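PDB 1M22: peptide amidase from Stenotrophomonas maltophilia, which probably hydrolyses amide bonds, as a member of the amidase signature family of enzymes. Local coordinates for residues A50-N55 and S146-Q151; A92-S97 and L125-L130; A98-L103 and S131-F136. All blocks are in the same frame, centred on the assembly; numbering follows the deposited sequence.

Contact 1: residues A50-N55 and S146-Q151; sequences AVIELN and SARGGQ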
loop_
_atom_site.group_PDB
_atom_site.type_symbol
_atom_site.label_atom_id
_atom_site.label_comp_id
_atom_site.label_asym_id
_atom_site.label_seq_id
_atom_site.Cartn_x
_atom_site.Cartn_y
_atom_site.Cartn_z
ATOM N N ALA A 50 5.883 1.947 -13.946
ATOM C CA ALA A 50 5.540 1.463 -12.615
ATOM C C ALA A 50 6.733 0.753 -11.975
ATOM O O ALA A 50 6.876 0.744 -10.752
ATOM C CB ALA A 50 4.358 0.509 -12.698
ATOM N N VAL A 51 7.588 0.164 -12.806
ATOM C CA VAL A 51 8.750 -0.579 -12.331
ATOM C C VAL A 51 10.030 0.239 -12.456
ATOM O O VAL A 51 10.463 0.571 -13.561
ATOM C CB VAL A 51 8.894 -1.896 -13.122
ATOM C CG1 VAL A 51 10.096 -2.675 -12.630
ATOM C CG2 VAL A 51 7.630 -2.726 -12.967
ATOM N N ILE A 52 10.637 0.553 -11.317
ATOM C CA ILE A 52 11.852 1.357 -11.289
ATOM C C ILE A 52 13.126 0.522 -11.480
ATOM O O ILE A 52 14.136 1.032 -11.966
ATOM C CB ILE A 52 11.901 2.189 -9.970
ATOM C CG1 ILE A 52 13.008 3.240 -10.043
ATOM C CG2 ILE A 52 12.074 1.269 -8.769
ATOM C CD1 ILE A 52 12.988 4.226 -8.883
ATOM N N GLU A 53 13.080 -0.756 -11.115
ATOM C CA GLU A 53 14.241 -1.629 -11.291
ATOM C C GLU A 53 13.833 -3.090 -11.323
ATOM O O GLU A 53 13.039 -3.541 -10.499
ATOM C CB GLU A 53 15.273 -1.423 -10.169
ATOM C CG GLU A 53 16.608 -2.135 -10.441
ATOM C CD GLU A 53 17.605 -2.052 -9.290
ATOM O OE1 GLU A 53 17.392 -1.258 -8.352
ATOM O OE2 GLU A 53 18.616 -2.785 -9.335
ATOM N N LEU A 54 14.374 -3.832 -12.280
ATOM C CA LEU A 54 14.078 -5.252 -12.391
ATOM C C LEU A 54 15.083 -6.025 -11.552
ATOM O O LEU A 54 16.218 -5.585 -11.362
ATOM C CB LEU A 54 14.183 -5.713 -13.847
ATOM C CG LEU A 54 13.140 -5.168 -14.823
ATOM C CD1 LEU A 54 13.504 -5.573 -16.242
ATOM C CD2 LEU A 54 11.766 -5.698 -14.448
ATOM N N ASN A 55 14.657 -7.171 -11.036
ATOM C CA ASN A 55 15.540 -8.013 -10.250
ATOM C C ASN A 55 16.321 -8.877 -11.233
ATOM O O ASN A 55 15.741 -9.698 -11.941
ATOM C CB ASN A 55 14.729 -8.900 -9.304
ATOM C CG ASN A 55 15.595 -9.888 -8.547
ATOM O OD1 ASN A 55 16.822 -9.778 -8.544
ATOM N ND2 ASN A 55 14.961 -10.853 -7.893
ATOM N N SER A 146 9.459 10.552 -9.223
ATOM C CA SER A 146 10.724 10.465 -8.503
ATOM C C SER A 146 11.814 10.755 -9.533
ATOM O O SER A 146 11.612 10.558 -10.734
ATOM C CB SER A 146 10.927 9.088 -7.855
ATOM O OG SER A 146 11.248 8.091 -8.804
ATOM N N ALA A 147 12.959 11.242 -9.074
ATOM C CA ALA A 147 14.039 11.564 -9.995
ATOM C C ALA A 147 14.599 10.320 -10.676
ATOM O O ALA A 147 14.934 10.349 -11.861
ATOM C CB ALA A 147 15.150 12.300 -9.256
ATOM N N ARG A 148 14.687 9.223 -9.933
ATOM C CA ARG A 148 15.227 7.989 -10.484
ATOM C C ARG A 148 14.228 7.196 -11.322
ATOM O O ARG A 148 14.609 6.557 -12.303
ATOM C CB ARG A 148 15.768 7.108 -9.354
ATOM C CG ARG A 148 16.354 5.787 -9.813
ATOM C CD ARG A 148 17.169 5.125 -8.710
ATOM N NE ARG A 148 17.684 3.820 -9.118
ATOM C CZ ARG A 148 17.151 2.656 -8.762
ATOM N NH1 ARG A 148 16.082 2.621 -7.978
ATOM N NH2 ARG A 148 17.680 1.523 -9.200
ATOM N N GLY A 149 12.953 7.246 -10.951
ATOM C CA GLY A 149 11.955 6.484 -11.686
ATOM C C GLY A 149 11.076 7.250 -12.654
ATOM O O GLY A 149 10.316 6.652 -13.414
ATOM N N GLY A 150 11.177 8.571 -12.647
ATOM C CA GLY A 150 10.343 9.346 -13.539
ATOM C C GLY A 150 8.906 9.387 -13.056
ATOM O O GLY A 150 8.629 9.218 -11.866
ATOM N N GLN A 151 7.986 9.583 -13.992
ATOM C CA GLN A 151 6.568 9.688 -13.684
ATOM C C GLN A 151 5.755 8.436 -13.976
ATOM O O GLN A 151 5.631 8.016 -15.125
ATOM C CB GLN A 151 5.971 10.851 -14.473
ATOM C CG GLN A 151 4.498 11.086 -14.211
ATOM C CD GLN A 151 4.233 11.571 -12.803
ATOM O OE1 GLN A 151 4.737 12.617 -12.390
ATOM N NE2 GLN A 151 3.438 10.813 -12.055
HETATM O O HOH W 1 15.405 -0.028 -7.132
#
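R148 and E53 both set CG anti to the backbone N, and both chains are extended beyond CG and pass each other obliquely, their polar ends meeting. The arginine stays straight as far as NE, and only its last torsion, chi4 at -101°, turns away from that line. In this way the guanidinium reaches the carboxylate, and R148 NH2 donates to E53 OE1 at 2.9 Å in a hydrogen-bonded salt bridge. The two flat groups stand almost upright to one another, with planes 83° apart. The oxygen lies close to the guanidinium plane, at its edge, whereas the nitrogen approaches from above the carboxylate, 61° out of its plane. A bridging water takes a hydrogen from R148 NH1 at 2.9 Å and gives one to E53 OE1 at 2.6 Å, doubling the link. E53 OE1 also accepts from A95 N, and R148 NH1 also bonds S97 OG, so the ion pair is tied on to the loop 92-97.

The strand side of the contact is a classic beta bulge: I52 and E53 together face K127 of the neighbouring strand, on 51-54, one of the two edge strands of the large mixed sheet. At this corner I52 points its side chain at 146-151. I52, with CG1 also anti to its backbone N, crosses the R148 side chain at about a right angle. Its CD1 packs 3.6 Å from R148 NH1 and 3.8 Å from R148 CG, and also lies 3.7 Å from G149 N. That same G149 N donates to S146 OG at 2.9 Å, an ST motif within the turn between the two short strands 145-146 and 150-151; the principal partner of S146 OG is N129 OD1.

Contact 2: residues A92-S97 and L125-L130; sequences APMATS and LGKTNL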
loop_
_atom_site.group_PDB
_atom_site.type_symbol
_atom_site.label_atom_id
_atom_site.label_comp_id
_atom_site.label_asym_id
_atom_site.label_seq_id
_atom_site.Cartn_x
_atom_site.Cartn_y
_atom_site.Cartn_z
ATOM N N ALA A 92 17.738 -7.309 -1.721
ATOM C CA ALA A 92 18.917 -7.613 -2.520
ATOM C C ALA A 92 18.470 -8.400 -3.749
ATOM O O ALA A 92 17.464 -9.108 -3.706
ATOM C CB ALA A 92 19.903 -8.430 -1.697
ATOM N N PRO A 93 19.218 -8.300 -4.860
ATOM C CA PRO A 93 20.441 -7.516 -5.057
ATOM C C PRO A 93 20.176 -6.153 -5.692
ATOM O O PRO A 93 21.088 -5.511 -6.213
ATOM C CB PRO A 93 21.254 -8.413 -5.974
ATOM C CG PRO A 93 20.193 -8.907 -6.910
ATOM C CD PRO A 93 19.018 -9.231 -5.987
ATOM N N MET A 94 18.924 -5.716 -5.653
ATOM C CA MET A 94 18.540 -4.438 -6.235
ATOM C C MET A 94 18.851 -3.287 -5.292
ATOM O O MET A 94 19.149 -3.488 -4.116
ATOM C CB MET A 94 17.043 -4.440 -6.537
ATOM C CG MET A 94 16.599 -5.583 -7.428
ATOM S SD MET A 94 14.882 -6.043 -7.141
ATOM C CE MET A 94 15.090 -7.257 -5.837
ATOM N N ALA A 95 18.791 -2.073 -5.819
ATOM C CA ALA A 95 19.024 -0.907 -4.990
ATOM C C ALA A 95 17.699 -0.595 -4.310
ATOM O O ALA A 95 16.650 -1.093 -4.721
ATOM C CB ALA A 95 19.461 0.275 -5.848
ATOM N N THR A 96 17.758 0.199 -3.249
ATOM C CA THR A 96 16.563 0.639 -2.540
ATOM C C THR A 96 16.807 2.140 -2.470
ATOM O O THR A 96 17.534 2.626 -1.608
ATOM C CB THR A 96 16.466 0.021 -1.133
ATOM O OG1 THR A 96 16.324 -1.402 -1.253
ATOM C CG2 THR A 96 15.252 0.571 -0.396
ATOM N N SER A 97 16.193 2.865 -3.398
ATOM C CA SER A 97 16.420 4.300 -3.520
ATOM C C SER A 97 15.365 5.272 -3.032
ATOM O O SER A 97 15.644 6.470 -2.933
ATOM C CB SER A 97 16.688 4.633 -4.988
ATOM O OG SER A 97 15.500 4.498 -5.760
ATOM N N LEU A 125 10.136 -9.914 -8.676
ATOM C CA LEU A 125 10.340 -9.456 -10.049
ATOM C C LEU A 125 11.161 -8.176 -10.108
ATOM O O LEU A 125 11.908 -7.952 -11.063
ATOM C CB LEU A 125 9.000 -9.193 -10.737
ATOM C CG LEU A 125 8.118 -10.366 -11.159
ATOM C CD1 LEU A 125 6.776 -9.829 -11.637
ATOM C CD2 LEU A 125 8.797 -11.165 -12.264
ATOM N N GLY A 126 11.009 -7.334 -9.092
ATOM C CA GLY A 126 11.725 -6.075 -9.062
ATOM C C GLY A 126 11.107 -5.095 -8.088
ATOM O O GLY A 126 10.321 -5.484 -7.220
ATOM N N LYS A 127 11.456 -3.821 -8.248
ATOM C CA LYS A 127 10.978 -2.749 -7.383
ATOM C C LYS A 127 10.090 -1.779 -8.152
ATOM O O LYS A 127 10.294 -1.553 -9.344
ATOM C CB LYS A 127 12.170 -1.978 -6.804
ATOM C CG LYS A 127 13.286 -2.852 -6.237
ATOM C CD LYS A 127 12.824 -3.691 -5.053
ATOM C CE LYS A 127 12.513 -2.831 -3.837
ATOM N NZ LYS A 127 13.715 -2.109 -3.318
ATOM N N THR A 128 9.108 -1.200 -7.468
ATOM C CA THR A 128 8.201 -0.255 -8.103
ATOM C C THR A 128 8.459 1.195 -7.715
ATOM O O THR A 128 8.911 1.500 -6.605
ATOM C CB THR A 128 6.732 -0.590 -7.791
ATOM O OG1 THR A 128 6.568 -0.757 -6.376
ATOM C CG2 THR A 128 6.316 -1.861 -8.516
ATOM N N ASN A 129 8.167 2.087 -8.652
ATOM C CA ASN A 129 8.355 3.508 -8.438
ATOM C C ASN A 129 7.397 4.026 -7.374
ATOM O O ASN A 129 6.354 3.425 -7.102
ATOM C CB ASN A 129 8.153 4.262 -9.759
ATOM C CG ASN A 129 8.628 5.698 -9.694
ATOM O OD1 ASN A 129 9.632 6.001 -9.055
ATOM N ND2 ASN A 129 7.920 6.587 -10.384
ATOM N N LEU A 130 7.761 5.152 -6.778
ATOM C CA LEU A 130 6.965 5.769 -5.732
ATOM C C LEU A 130 7.226 7.264 -5.743
ATOM O O LEU A 130 8.225 7.722 -6.307
ATOM C CB LEU A 130 7.383 5.227 -4.358
ATOM C CG LEU A 130 8.820 5.555 -3.919
ATOM C CD1 LEU A 130 8.949 5.411 -2.411
ATOM C CD2 LEU A 130 9.816 4.646 -4.635
HETATM O O HOH W 2 15.790 -3.495 -3.934
#
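M94 and G126 mark the closest backbone approach of these segments, their CA atoms 7.6 Å apart. Such spacing is a matter of side chains reaching across, not of strand pairing: 92-97 is irregular, with a cis peptide bond before P93, while 125-130 begins as the end of strand 123-128. The topology is that of a beta-alpha-beta unit. Strand 82-86 leads through this loop and helix 112-119 into strand 123-128, which lies parallel beside it in the central sheet, and the loop folds back over the strand it precedes.

The apolar half of the contact is carried by the M94 thioether. M94 CG sits beside the backbone N and anti to the carbonyl carbon, and from there SD comes down on the strand, 3.7 Å from G126 CA and an equal 3.7 Å from K127 CG. At G126 the chain is nearly fully stretched and has no side chain, so the sulfur meets the bare CA. The K127 side chain passes obliquely by that of M94, its CD 3.8 Å from SD.

The lysine is bent from chi2 onward. Its torsions chi2 to chi4 all fall between -63° and -68°, and this coiling brings NZ to the carbonyl oxygen of A95. The ammonium is chiefly held by residues just after strand 82-86: I89 O accepts from it and D87 OD1 forms a salt bridge, while D87 OD2 bonds S97 OG. Across the contact, the direct bond from K127 NZ to A95 O is weak, at 3.4 Å. A water strengthens the connection: it accepts from K127 NZ at 2.6 Å and donates to A95 O at 2.7 Å.

Contact 3: residues A98-L103 and S131-F136; sequences AGSLAL and SEWANF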
loop_
_atom_site.group_PDB
_atom_site.type_symbol
_atom_site.label_atom_id
_atom_site.label_comp_id
_atom_site.label_asym_id
_atom_site.label_seq_id
_atom_site.Cartn_x
_atom_site.Cartn_y
_atom_site.Cartn_z
ATOM N N ALA A 98 14.165 4.782 -2.740
ATOM C CA ALA A 98 13.065 5.652 -2.340
ATOM C C ALA A 98 12.809 6.618 -3.505
ATOM O O ALA A 98 12.189 7.665 -3.329
ATOM C CB ALA A 98 13.418 6.432 -1.074
ATOM N N GLY A 99 13.299 6.254 -4.690
ATOM C CA GLY A 99 13.127 7.083 -5.874
ATOM C C GLY A 99 14.169 8.178 -6.056
ATOM O O GLY A 99 14.168 8.881 -7.070
ATOM N N SER A 100 15.068 8.315 -5.085
ATOM C CA SER A 100 16.102 9.349 -5.122
ATOM C C SER A 100 17.396 8.944 -5.820
ATOM O O SER A 100 17.828 7.796 -5.745
ATOM C CB SER A 100 16.422 9.794 -3.694
ATOM O OG SER A 100 17.508 10.707 -3.667
ATOM N N LEU A 101 18.018 9.904 -6.497
ATOM C CA LEU A 101 19.279 9.642 -7.176
ATOM C C LEU A 101 20.400 9.456 -6.150
ATOM O O LEU A 101 21.442 8.880 -6.453
ATOM C CB LEU A 101 19.620 10.796 -8.121
ATOM C CG LEU A 101 18.717 10.922 -9.350
ATOM C CD1 LEU A 101 19.080 12.174 -10.131
ATOM C CD2 LEU A 101 18.868 9.686 -10.225
ATOM N N ALA A 102 20.173 9.936 -4.929
ATOM C CA ALA A 102 21.169 9.824 -3.868
ATOM C C ALA A 102 21.440 8.377 -3.452
ATOM O O ALA A 102 22.528 8.058 -2.967
ATOM C CB ALA A 102 20.728 10.638 -2.657
ATOM N N LEU A 103 20.459 7.499 -3.645
ATOM C CA LEU A 103 20.615 6.097 -3.263
ATOM C C LEU A 103 20.567 5.122 -4.440
ATOM O O LEU A 103 20.272 3.939 -4.259
ATOM C CB LEU A 103 19.534 5.712 -2.249
ATOM C CG LEU A 103 19.492 6.496 -0.936
ATOM C CD1 LEU A 103 18.298 6.038 -0.119
ATOM C CD2 LEU A 103 20.783 6.290 -0.163
ATOM N N SER A 131 6.326 8.027 -5.136
ATOM C CA SER A 131 6.548 9.463 -5.008
ATOM C C SER A 131 7.861 9.501 -4.224
ATOM O O SER A 131 8.001 8.799 -3.220
ATOM C CB SER A 131 5.427 10.096 -4.188
ATOM O OG SER A 131 4.172 9.852 -4.799
ATOM N N GLU A 132 8.825 10.305 -4.670
ATOM C CA GLU A 132 10.124 10.344 -4.003
ATOM C C GLU A 132 10.031 10.502 -2.488
ATOM O O GLU A 132 9.286 11.343 -1.983
ATOM C CB GLU A 132 11.003 11.454 -4.584
ATOM C CG GLU A 132 12.478 11.093 -4.572
ATOM C CD GLU A 132 13.363 12.227 -5.039
ATOM O OE1 GLU A 132 13.610 13.151 -4.238
ATOM O OE2 GLU A 132 13.803 12.193 -6.208
ATOM N N TRP A 133 10.805 9.686 -1.775
ATOM C CA TRP A 133 10.828 9.688 -0.311
ATOM C C TRP A 133 9.432 9.478 0.270
ATOM O O TRP A 133 9.088 10.013 1.325
ATOM C CB TRP A 133 11.454 10.989 0.218
ATOM C CG TRP A 133 12.901 11.116 -0.162
ATOM C CD1 TRP A 133 13.432 11.945 -1.108
ATOM C CD2 TRP A 133 13.984 10.301 0.311
ATOM N NE1 TRP A 133 14.777 11.691 -1.259
ATOM C CE2 TRP A 133 15.140 10.687 -0.402
ATOM C CE3 TRP A 133 14.086 9.279 1.266
ATOM C CZ2 TRP A 133 16.388 10.085 -0.191
ATOM C CZ3 TRP A 133 15.328 8.679 1.475
ATOM C CH2 TRP A 133 16.461 9.085 0.748
ATOM N N ALA A 134 8.639 8.674 -0.437
ATOM C CA ALA A 134 7.272 8.349 -0.041
ATOM C C ALA A 134 6.436 9.605 0.174
ATOM O O ALA A 134 5.581 9.671 1.058
ATOM C CB ALA A 134 7.279 7.484 1.220
ATOM N N ASN A 135 6.696 10.597 -0.670
ATOM C CA ASN A 135 6.015 11.886 -0.649
ATOM C C ASN A 135 6.244 12.725 0.603
ATOM O O ASN A 135 5.383 13.516 0.990
ATOM C CB ASN A 135 4.510 11.716 -0.901
ATOM C CG ASN A 135 3.847 13.018 -1.312
ATOM O OD1 ASN A 135 4.451 13.833 -2.011
ATOM N ND2 ASN A 135 2.604 13.218 -0.891
ATOM N N PHE A 136 7.397 12.559 1.238
ATOM C CA PHE A 136 7.695 13.384 2.400
ATOM C C PHE A 136 8.942 14.209 2.103
ATOM O O PHE A 136 9.865 14.274 2.913
ATOM C CB PHE A 136 7.914 12.541 3.660
ATOM C CG PHE A 136 7.646 13.297 4.930
ATOM C CD1 PHE A 136 6.342 13.601 5.300
ATOM C CD2 PHE A 136 8.691 13.748 5.726
ATOM C CE1 PHE A 136 6.078 14.346 6.447
ATOM C CE2 PHE A 136 8.440 14.496 6.879
ATOM C CZ PHE A 136 7.128 14.795 7.238
HETATM O O HOH W 3 16.235 13.104 -3.292
#
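The W133 indole carries A98 on one face and a water at its edge. A98 CB makes a CH-pi contact over the six-membered ring, 4.1 Å from its centroid and offset toward the rim, nearest CE3. In the plane of the ring, W133 NE1 donates to the water at 2.9 Å. That water also accepts from S100 OG at 2.7 Å and donates to E132 OE1 at 2.8 Å, a carboxylate oxygen with R137 as salt-bridge partner. S100 CB approaches the NE1 side obliquely, 3.5 Å from W133 NE1, and L103 CD1 reaches W133 CH2 at 3.7 Å, its side chain crossing the indole at about a right angle. Helices 319-340 and 348-357 supply further packing around the ring.

A nearly straight bond from W133 N to A98 O (2.9 Å, 168°) joins the backbones, and S100 OG accepts from A102 N in an ST turn. W133, A134 and N135 all have positive phi and psi: the segment is a left-handed helical turn, and its A134 O takes a weak hydrogen bond from S165 OG, one of the active-site serines of this amidase signature enzyme.

How the contacts relate
The three contacts form one continuous patch, with centres 8 to 12 Å apart. Contacts 1 and 2 share the sheet: E53 O meets K127 N at 2.8 Å. Contact 1 meets contact 3 where R148 N lies 2.9 Å from G99 O and A147 N 3.1 Å from E132 OE2, while contacts 2 and 3 follow each other along both chain segments, with L130 CD2 packing 3.8 Å from A98 C. The patch borders the catalytic centre. The side chain of K127 is about 6 Å and that of I52 about 8 Å from the side chain of K86; that of S131 is about 4 Å from the side chain of S165 and about 7 Å from that of the nucleophile S189.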